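Local coordinates for cell division control protein Cdc48 (PDB 5E7P) that probably hydrolyses ATP as an AAA-family ATPase with two nucleotide-binding modules, both holding ADP in this crystal, at residues 225-228 / 229-232; 240-243 / 244-248; 396-399 / 400-404. One frame throughout, in Å; residues are numbered along the deposited sequence.

Interaction 1. Residues 225-228 / 229-232; sequences PVSF and DDVK. With ADP (adenosine-5'-diphosphate), chain C.
Ser-227 and Asp-230 are joined twice at the start of a short helix. Ser-227 is the N-cap: its OG accepts the backbone N-H of Asp-230 at 3.1 Å (N-H...O angle 157°). The same hydroxyl donates a weak bond to the carboxylate, OG to Asp-230 OD2, at 2.9 Å. Setting OG between the backbone N and the carbonyl carbon (chi1 72°) swings it in over the first turn, within range of both groups. The other carboxylate oxygen of Asp-230, OD1, makes a salt bridge with Arg-406, so this acidic side chain ties the cap to a residue just beyond helix 394-404. Backbone bonding then takes over, with Val-231 N donating to Ser-227 O and Lys-232 N to Phe-228 O.

This capped turn begins helix 228-232, which follows strand 216-218, the edge strand of the sheet of the first nucleotide-binding module, and packs on helix 276-283; the residue just ahead of the cap lines the adenine pocket. Val-226 CG2 lies over one face of the base, 3.5 Å from ADP C6, while its CG1 approaches ADP N6 at 3.4 Å. CG1 also meets Val-231 CG2 at 3.8 Å, the two valine side chains crossing at about a right angle. One turn on, the Lys-232 chain passes across the Phe-228 ring, and its CD makes a CH-pi contact over the face, 4.0 Å from the ring centroid and 20° off the normal. Phe-228 packs further on Val-283, Ala-238 and Asp-242, and Val-231 rests on Met-279 and Ala-282 of helix 276-283.

Interaction 2. Residues 240-243 / 244-248; sequences KLDE and WLRLS
Trp-244 lies back along its own helix over Lys-240, one turn earlier. Starting from CB, which meets Lys-240 O, the side chain turns its CG away from the carbonyl carbon (chi1 -75°) and lays the indole across that same oxygen. Lys-240 O therefore does two things: it accepts the backbone N-H of Trp-244 at 3.0 Å, and it sits over one face of the ring, 3.2 Å from Trp-244 CG. Farther out the aliphatic part of the lysine replaces the carbonyl. Lys-240 CG is 3.6 Å from Trp-244 CE2 and makes a CH-pi contact with the six-membered ring, 4.0 Å from its centroid; beyond it, Lys-240 CD reaches Trp-244 CZ2 at 3.6 Å. The indole also has a cation-pi partner in Arg-385.

On another side of the helix Asp-242 and Arg-246 form an i to i+4 salt bridge. Arg-246 NE donates to Asp-242 OD2 at 3.2 Å with an angle of 144°, using the syn side of that oxygen. OD2 lies in the guanidinium plane, and the two flat groups are turned 65° apart. The one N-H of NE is shared between OD2 and, weakly, OD1, in place of a paired bridge through two N-H groups. Glu-243 CD and Leu-247 CD1, also four residues apart, touch at 4.0 Å.

Helix 237-249 lies over the central sheet of the first P-loop AAA module and turns Leu-241 and Leu-245 inward. Both pack on Val-283 of helix 276-283, Leu-241 also against Ile-364 of strand 361-366 and Leu-387 of strand 385-388, two members of that sheet, and Leu-245 against Ala-362, while Ser-248 OG is hydrogen-bonded to Pro-262 O.

Interaction 3. Residues 396-399 / 400-404; sequences ARRS and LLEML. With ADP (adenosine-5'-diphosphate), chain C.
Arg-398 and Glu-402, one helical turn apart, supply the charged interaction of this segment. Arg-398 NE donates to Glu-402 OE2 at 3.2 Å in a nearly straight bond (167°). The oxygen lies at the edge of the guanidinium, close to its plane, and receives the N-H almost in line with its own C-O bond, while the planes of the two groups are close to perpendicular. The extended arginine carries NE outward from the helix, and the glutamate, its CG anti to the carbonyl carbon (chi1 -75°), reaches back one turn to meet it. Arg-397 points elsewhere and bonds to Ala-419 O through NH2.

Main-chain bonds run in regular i to i+4 steps, among them Glu-402 N to Arg-398 O at 3.1 Å and Met-403 N to Ser-399 O at 3.1 Å.

Ligand contacts come from the last turn. Leu-404 CD2 lies over a face of adenine, 3.4 Å from ADP C2. Met-403 SD places a thioether beside the edge of the base that carries N6.

Apolar packing fixes the helix in its surroundings. Leu-401 fits against Leu-415 and Ile-418 of helix 415-420; Leu-400, Leu-401 and Leu-404 all touch Leu-430 of helix 427-448. These three helices follow the P-loop sheet, probably as the helical lid of AAA ATPases does, and the end of helix 394-404 closes over the adenine.

Interactions 1 and 3 meet at the nucleotide, their centres 12 Å apart. Val-226 and Leu-404 cover opposite faces of the adenine, and the two segments touch directly where Asp-230 O is 3.6 Å from Met-403 CE, close to the N6 edge. Interaction 2 lies farther out: its Leu-241 side chain is about 11 Å from the ADP. It joins the pocket through interaction 1, whose centre is 16 Å from its own, by packing of Phe-228 CZ on Asp-242 CB at 3.9 Å. Interactions 2 and 3 do not touch, their nearest atoms being about 16 Å apart. Helix 228-232 thus stands between them. Backbone amides of Gly-273 and Gly-275 to Thr-278 hydrogen-bond the ADP.

Interaction 1. Residues 225-228 / 229-232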
loop_
_atom_site.group_PDB
_atom_site.type_symbol
_atom_site.label_atom_id
_atom_site.label_comp_id
_atom_site.label_asym_id
_atom_site.label_seq_id
_atom_site.Cartn_x
_atom_site.Cartn_y
_atom_site.Cartn_z
ATOM N N PRO A 225 -21.859 -0.782 11.791
ATOM C CA PRO A 225 -21.967 -0.064 10.517
ATOM C C PRO A 225 -21.863 -1.013 9.324
ATOM O O PRO A 225 -22.565 -0.829 8.330
ATOM C CB PRO A 225 -20.766 0.889 10.549
ATOM C CG PRO A 225 -19.808 0.270 11.513
ATOM C CD PRO A 225 -20.662 -0.384 12.551
ATOM N N VAL A 226 -20.996 -2.016 9.429
ATOM C CA VAL A 226 -20.811 -2.992 8.361
ATOM C C VAL A 226 -21.035 -4.412 8.876
ATOM O O VAL A 226 -20.374 -4.852 9.817
ATOM C CB VAL A 226 -19.404 -2.890 7.745
ATOM C CG1 VAL A 226 -19.289 -3.803 6.540
ATOM C CG2 VAL A 226 -19.101 -1.453 7.352
ATOM N N SER A 227 -21.966 -5.127 8.251
ATOM C CA SER A 227 -22.341 -6.465 8.700
ATOM C C SER A 227 -21.309 -7.520 8.313
ATOM O O SER A 227 -20.413 -7.266 7.509
ATOM C CB SER A 227 -23.700 -6.858 8.123
ATOM O OG SER A 227 -23.596 -7.122 6.736
ATOM N N PHE A 228 -21.453 -8.709 8.890
ATOM C CA PHE A 228 -20.580 -9.834 8.578
ATOM C C PHE A 228 -20.809 -10.337 7.153
ATOM O O PHE A 228 -19.867 -10.743 6.471
ATOM C CB PHE A 228 -20.790 -10.965 9.593
ATOM C CG PHE A 228 -20.090 -12.247 9.235
ATOM C CD1 PHE A 228 -18.725 -12.265 8.995
ATOM C CD2 PHE A 228 -20.796 -13.435 9.157
ATOM C CE1 PHE A 228 -18.080 -13.444 8.671
ATOM C CE2 PHE A 228 -20.155 -14.619 8.835
ATOM C CZ PHE A 228 -18.795 -14.622 8.592
ATOM N N ASP A 229 -22.063 -10.306 6.710
ATOM C CA ASP A 229 -22.403 -10.714 5.351
ATOM C C ASP A 229 -21.765 -9.775 4.328
ATOM O O ASP A 229 -21.272 -10.217 3.291
ATOM C CB ASP A 229 -23.924 -10.761 5.157
ATOM C CG ASP A 229 -24.576 -11.937 5.874
ATOM O OD1 ASP A 229 -23.892 -12.958 6.106
ATOM O OD2 ASP A 229 -25.780 -11.841 6.201
ATOM N N ASP A 230 -21.780 -8.480 4.629
ATOM C CA ASP A 230 -21.189 -7.472 3.754
ATOM C C ASP A 230 -19.684 -7.666 3.612
ATOM O O ASP A 230 -19.116 -7.455 2.543
ATOM C CB ASP A 230 -21.467 -6.067 4.294
ATOM C CG ASP A 230 -22.876 -5.595 4.000
ATOM O OD1 ASP A 230 -23.370 -5.867 2.885
ATOM O OD2 ASP A 230 -23.485 -4.950 4.881
ATOM N N VAL A 231 -19.044 -8.073 4.697
ATOM C CA VAL A 231 -17.595 -8.205 4.727
ATOM C C VAL A 231 -17.090 -9.395 3.914
ATOM O O VAL A 231 -16.097 -9.285 3.195
ATOM C CB VAL A 231 -17.089 -8.297 6.180
ATOM C CG1 VAL A 231 -15.719 -8.939 6.241
ATOM C CG2 VAL A 231 -17.077 -6.917 6.815
ATOM N N LYS A 232 -17.786 -10.523 4.010
ATOM C CA LYS A 232 -17.281 -11.770 3.440
ATOM C C LYS A 232 -17.475 -11.907 1.929
ATOM O O LYS A 232 -16.997 -12.870 1.330
ATOM C CB LYS A 232 -17.858 -12.982 4.182
ATOM C CG LYS A 232 -19.338 -13.248 3.953
ATOM C CD LYS A 232 -19.890 -14.146 5.058
ATOM C CE LYS A 232 -21.206 -14.804 4.663
ATOM N NZ LYS A 232 -20.995 -16.014 3.810
HETATM P PB ADP C . -7.665 -1.343 7.476
HETATM O O1B ADP C . -6.545 -0.348 7.324
HETATM O O2B ADP C . -8.028 -1.647 8.905
HETATM O O3B ADP C . -7.547 -2.564 6.604
HETATM P PA ADP C . -10.276 -0.302 7.752
HETATM O O1A ADP C . -10.002 0.777 8.768
HETATM O O2A ADP C . -10.811 -1.633 8.215
HETATM O O3A ADP C . -8.919 -0.511 6.907
HETATM O "O5'" ADP C . -11.254 0.327 6.651
HETATM C "C5'" ADP C . -10.715 1.267 5.730
HETATM C "C4'" ADP C . -11.672 2.449 5.702
HETATM O "O4'" ADP C . -12.757 2.145 4.831
HETATM C "C3'" ADP C . -12.242 2.706 7.088
HETATM O "O3'" ADP C . -12.058 4.081 7.444
HETATM C "C2'" ADP C . -13.720 2.388 6.990
HETATM O "O2'" ADP C . -14.487 3.443 7.578
HETATM C "C1'" ADP C . -14.008 2.289 5.502
HETATM N N9 ADP C . -14.845 1.109 5.183
HETATM C C8 ADP C . -14.435 -0.174 5.170
HETATM N N7 ADP C . -15.454 -1.002 4.823
HETATM C C5 ADP C . -16.541 -0.238 4.600
HETATM C C6 ADP C . -17.951 -0.461 4.203
HETATM N N6 ADP C . -18.421 -1.708 3.965
HETATM N N1 ADP C . -18.759 0.619 4.090
HETATM C C2 ADP C . -18.312 1.866 4.325
HETATM N N3 ADP C . -17.045 2.139 4.684
HETATM C C4 ADP C . -16.131 1.152 4.839
#

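Interaction 2. Residues 240-243 / 244-248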
loop_
_atom_site.group_PDB
_atom_site.type_symbol
_atom_site.label_atom_id
_atom_site.label_comp_id
_atom_site.label_asym_id
_atom_site.label_seq_id
_atom_site.Cartn_x
_atom_site.Cartn_y
_atom_site.Cartn_z
ATOM N N LYS A 240 -13.130 -17.748 7.700
ATOM C CA LYS A 240 -12.176 -18.549 8.453
ATOM C C LYS A 240 -11.940 -17.962 9.843
ATOM O O LYS A 240 -11.788 -18.697 10.823
ATOM C CB LYS A 240 -10.860 -18.676 7.681
ATOM C CG LYS A 240 -9.851 -19.611 8.329
ATOM C CD LYS A 240 -8.695 -19.931 7.397
ATOM C CE LYS A 240 -9.075 -20.971 6.357
ATOM N NZ LYS A 240 -8.025 -22.028 6.251
ATOM N N LEU A 241 -11.920 -16.636 9.921
ATOM C CA LEU A 241 -11.770 -15.944 11.195
ATOM C C LEU A 241 -12.964 -16.229 12.098
ATOM O O LEU A 241 -12.810 -16.456 13.299
ATOM C CB LEU A 241 -11.627 -14.438 10.971
ATOM C CG LEU A 241 -11.527 -13.557 12.220
ATOM C CD1 LEU A 241 -10.362 -13.988 13.096
ATOM C CD2 LEU A 241 -11.405 -12.089 11.833
ATOM N N ASP A 242 -14.153 -16.216 11.505
ATOM C CA ASP A 242 -15.378 -16.497 12.237
ATOM C C ASP A 242 -15.377 -17.927 12.761
ATOM O O ASP A 242 -15.758 -18.176 13.904
ATOM C CB ASP A 242 -16.600 -16.255 11.350
ATOM C CG ASP A 242 -17.903 -16.604 12.043
ATOM O OD1 ASP A 242 -18.330 -15.835 12.931
ATOM O OD2 ASP A 242 -18.504 -17.642 11.693
ATOM N N GLU A 243 -14.928 -18.857 11.925
ATOM C CA GLU A 243 -14.884 -20.267 12.296
ATOM C C GLU A 243 -13.889 -20.517 13.431
ATOM O O GLU A 243 -14.123 -21.355 14.300
ATOM C CB GLU A 243 -14.572 -21.133 11.067
ATOM C CG GLU A 243 -13.369 -22.051 11.207
ATOM C CD GLU A 243 -13.733 -23.519 11.093
ATOM O OE1 GLU A 243 -12.834 -24.336 10.790
ATOM O OE2 GLU A 243 -14.917 -23.856 11.311
ATOM N N TRP A 244 -12.786 -19.775 13.425
ATOM C CA TRP A 244 -11.784 -19.873 14.478
ATOM C C TRP A 244 -12.332 -19.369 15.811
ATOM O O TRP A 244 -12.148 -20.008 16.848
ATOM C CB TRP A 244 -10.543 -19.067 14.107
ATOM C CG TRP A 244 -9.676 -19.703 13.069
ATOM C CD1 TRP A 244 -9.715 -20.999 12.644
ATOM C CD2 TRP A 244 -8.635 -19.064 12.319
ATOM N NE1 TRP A 244 -8.760 -21.208 11.678
ATOM C CE2 TRP A 244 -8.083 -20.036 11.461
ATOM C CE3 TRP A 244 -8.116 -17.764 12.292
ATOM C CZ2 TRP A 244 -7.036 -19.750 10.587
ATOM C CZ3 TRP A 244 -7.076 -17.483 11.426
ATOM C CH2 TRP A 244 -6.548 -18.471 10.584
ATOM N N LEU A 245 -12.997 -18.218 15.770
ATOM C CA LEU A 245 -13.592 -17.624 16.960
ATOM C C LEU A 245 -14.646 -18.527 17.587
ATOM O O LEU A 245 -14.698 -18.677 18.808
ATOM C CB LEU A 245 -14.224 -16.272 16.629
ATOM C CG LEU A 245 -13.334 -15.034 16.699
ATOM C CD1 LEU A 245 -14.144 -13.794 16.359
ATOM C CD2 LEU A 245 -12.694 -14.906 18.077
ATOM N N ARG A 246 -15.489 -19.120 16.750
ATOM C CA ARG A 246 -16.579 -19.948 17.246
ATOM C C ARG A 246 -16.071 -21.223 17.909
ATOM O O ARG A 246 -16.575 -21.625 18.954
ATOM C CB ARG A 246 -17.584 -20.249 16.132
ATOM C CG ARG A 246 -18.249 -18.992 15.591
ATOM C CD ARG A 246 -19.464 -19.279 14.727
ATOM N NE ARG A 246 -20.158 -18.034 14.401
ATOM C CZ ARG A 246 -21.070 -17.458 15.178
ATOM N NH1 ARG A 246 -21.413 -18.019 16.331
ATOM N NH2 ARG A 246 -21.643 -16.320 14.805
ATOM N N LEU A 247 -15.060 -21.845 17.312
ATOM C CA LEU A 247 -14.462 -23.043 17.891
ATOM C C LEU A 247 -13.825 -22.738 19.242
ATOM O O LEU A 247 -13.987 -23.488 20.203
ATOM C CB LEU A 247 -13.416 -23.632 16.945
ATOM C CG LEU A 247 -13.944 -24.308 15.682
ATOM C CD1 LEU A 247 -12.786 -24.735 14.809
ATOM C CD2 LEU A 247 -14.820 -25.500 16.036
ATOM N N SER A 248 -13.106 -21.625 19.309
ATOM C CA SER A 248 -12.425 -21.235 20.535
ATOM C C SER A 248 -13.398 -20.825 21.637
ATOM O O SER A 248 -13.267 -21.261 22.777
ATOM C CB SER A 248 -11.441 -20.101 20.261
ATOM O OG SER A 248 -10.788 -19.702 21.453
HETATM O O HOH W 1 -20.127 -14.047 12.797
#

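Interaction 3. Residues 396-399 / 400-404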
loop_
_atom_site.group_PDB
_atom_site.type_symbol
_atom_site.label_atom_id
_atom_site.label_comp_id
_atom_site.label_asym_id
_atom_site.label_seq_id
_atom_site.Cartn_x
_atom_site.Cartn_y
_atom_site.Cartn_z
ATOM N N ALA A 396 -15.053 -7.133 -7.209
ATOM C CA ALA A 396 -15.142 -6.783 -5.796
ATOM C C ALA A 396 -15.267 -5.274 -5.596
ATOM O O ALA A 396 -15.983 -4.813 -4.707
ATOM C CB ALA A 396 -13.941 -7.327 -5.039
ATOM N N ARG A 397 -14.574 -4.505 -6.430
ATOM C CA ARG A 397 -14.640 -3.050 -6.345
ATOM C C ARG A 397 -16.042 -2.529 -6.658
ATOM O O ARG A 397 -16.519 -1.590 -6.021
ATOM C CB ARG A 397 -13.595 -2.390 -7.252
ATOM C CG ARG A 397 -12.161 -2.643 -6.812
ATOM C CD ARG A 397 -11.180 -1.665 -7.447
ATOM N NE ARG A 397 -11.086 -1.798 -8.899
ATOM C CZ ARG A 397 -10.306 -2.676 -9.522
ATOM N NH1 ARG A 397 -9.555 -3.517 -8.824
ATOM N NH2 ARG A 397 -10.280 -2.722 -10.845
ATOM N N ARG A 398 -16.700 -3.139 -7.638
ATOM C CA ARG A 398 -18.065 -2.754 -7.973
ATOM C C ARG A 398 -19.010 -3.081 -6.821
ATOM O O ARG A 398 -19.931 -2.318 -6.530
ATOM C CB ARG A 398 -18.533 -3.426 -9.267
ATOM C CG ARG A 398 -19.991 -3.145 -9.600
ATOM C CD ARG A 398 -20.294 -3.347 -11.069
ATOM N NE ARG A 398 -21.677 -2.993 -11.378
ATOM C CZ ARG A 398 -22.159 -2.855 -12.609
ATOM N NH1 ARG A 398 -21.370 -3.037 -13.660
ATOM N NH2 ARG A 398 -23.433 -2.528 -12.788
ATOM N N SER A 399 -18.769 -4.211 -6.162
ATOM C CA SER A 399 -19.550 -4.596 -4.988
ATOM C C SER A 399 -19.398 -3.569 -3.870
ATOM O O SER A 399 -20.365 -3.226 -3.187
ATOM C CB SER A 399 -19.127 -5.978 -4.482
ATOM O OG SER A 399 -19.527 -7.005 -5.374
ATOM N N LEU A 400 -18.177 -3.081 -3.687
ATOM C CA LEU A 400 -17.899 -2.095 -2.655
ATOM C C LEU A 400 -18.575 -0.756 -2.951
ATOM O O LEU A 400 -19.145 -0.131 -2.056
ATOM C CB LEU A 400 -16.390 -1.911 -2.488
ATOM C CG LEU A 400 -15.650 -3.117 -1.904
ATOM C CD1 LEU A 400 -14.146 -2.907 -1.952
ATOM C CD2 LEU A 400 -16.111 -3.388 -0.478
ATOM N N LEU A 401 -18.509 -0.324 -4.207
ATOM C CA LEU A 401 -19.095 0.951 -4.614
ATOM C C LEU A 401 -20.603 0.964 -4.398
ATOM O O LEU A 401 -21.150 1.923 -3.857
ATOM C CB LEU A 401 -18.758 1.265 -6.074
ATOM C CG LEU A 401 -17.306 1.666 -6.342
ATOM C CD1 LEU A 401 -17.013 1.689 -7.837
ATOM C CD2 LEU A 401 -17.004 3.019 -5.715
ATOM N N GLU A 402 -21.267 -0.108 -4.818
ATOM C CA GLU A 402 -22.704 -0.247 -4.603
ATOM C C GLU A 402 -23.044 -0.212 -3.115
ATOM O O GLU A 402 -24.027 0.406 -2.708
ATOM C CB GLU A 402 -23.225 -1.533 -5.252
ATOM C CG GLU A 402 -23.334 -1.439 -6.765
ATOM C CD GLU A 402 -23.470 -2.788 -7.437
ATOM O OE1 GLU A 402 -23.660 -3.796 -6.723
ATOM O OE2 GLU A 402 -23.379 -2.837 -8.683
ATOM N N MET A 403 -22.216 -0.865 -2.309
ATOM C CA MET A 403 -22.372 -0.840 -0.860
ATOM C C MET A 403 -22.194 0.574 -0.297
ATOM O O MET A 403 -22.954 1.012 0.571
ATOM C CB MET A 403 -21.364 -1.789 -0.216
ATOM C CG MET A 403 -21.490 -1.901 1.290
ATOM S SD MET A 403 -20.285 -3.043 1.994
ATOM C CE MET A 403 -20.565 -4.508 1.001
ATOM N N LEU A 404 -21.187 1.284 -0.803
ATOM C CA LEU A 404 -20.895 2.645 -0.359
ATOM C C LEU A 404 -21.976 3.640 -0.782
ATOM O O LEU A 404 -22.067 4.739 -0.237
ATOM C CB LEU A 404 -19.535 3.105 -0.896
ATOM C CG LEU A 404 -18.294 2.462 -0.277
ATOM C CD1 LEU A 404 -17.074 2.678 -1.154
ATOM C CD2 LEU A 404 -18.055 3.017 1.115
HETATM P PB ADP C . -7.665 -1.343 7.476
HETATM O O1B ADP C . -6.545 -0.348 7.324
HETATM O O2B ADP C . -8.028 -1.647 8.905
HETATM O O3B ADP C . -7.547 -2.564 6.604
HETATM P PA ADP C . -10.276 -0.302 7.752
HETATM O O1A ADP C . -10.002 0.777 8.768
HETATM O O2A ADP C . -10.811 -1.633 8.215
HETATM O O3A ADP C . -8.919 -0.511 6.907
HETATM O "O5'" ADP C . -11.254 0.327 6.651
HETATM C "C5'" ADP C . -10.715 1.267 5.730
HETATM C "C4'" ADP C . -11.672 2.449 5.702
HETATM O "O4'" ADP C . -12.757 2.145 4.831
HETATM C "C3'" ADP C . -12.242 2.706 7.088
HETATM O "O3'" ADP C . -12.058 4.081 7.444
HETATM C "C2'" ADP C . -13.720 2.388 6.990
HETATM O "O2'" ADP C . -14.487 3.443 7.578
HETATM C "C1'" ADP C . -14.008 2.289 5.502
HETATM N N9 ADP C . -14.845 1.109 5.183
HETATM C C8 ADP C . -14.435 -0.174 5.170
HETATM N N7 ADP C . -15.454 -1.002 4.823
HETATM C C5 ADP C . -16.541 -0.238 4.600
HETATM C C6 ADP C . -17.951 -0.461 4.203
HETATM N N6 ADP C . -18.421 -1.708 3.965
HETATM N N1 ADP C . -18.759 0.619 4.090
HETATM C C2 ADP C . -18.312 1.866 4.325
HETATM N N3 ADP C . -17.045 2.139 4.684
HETATM C C4 ADP C . -16.131 1.152 4.839
#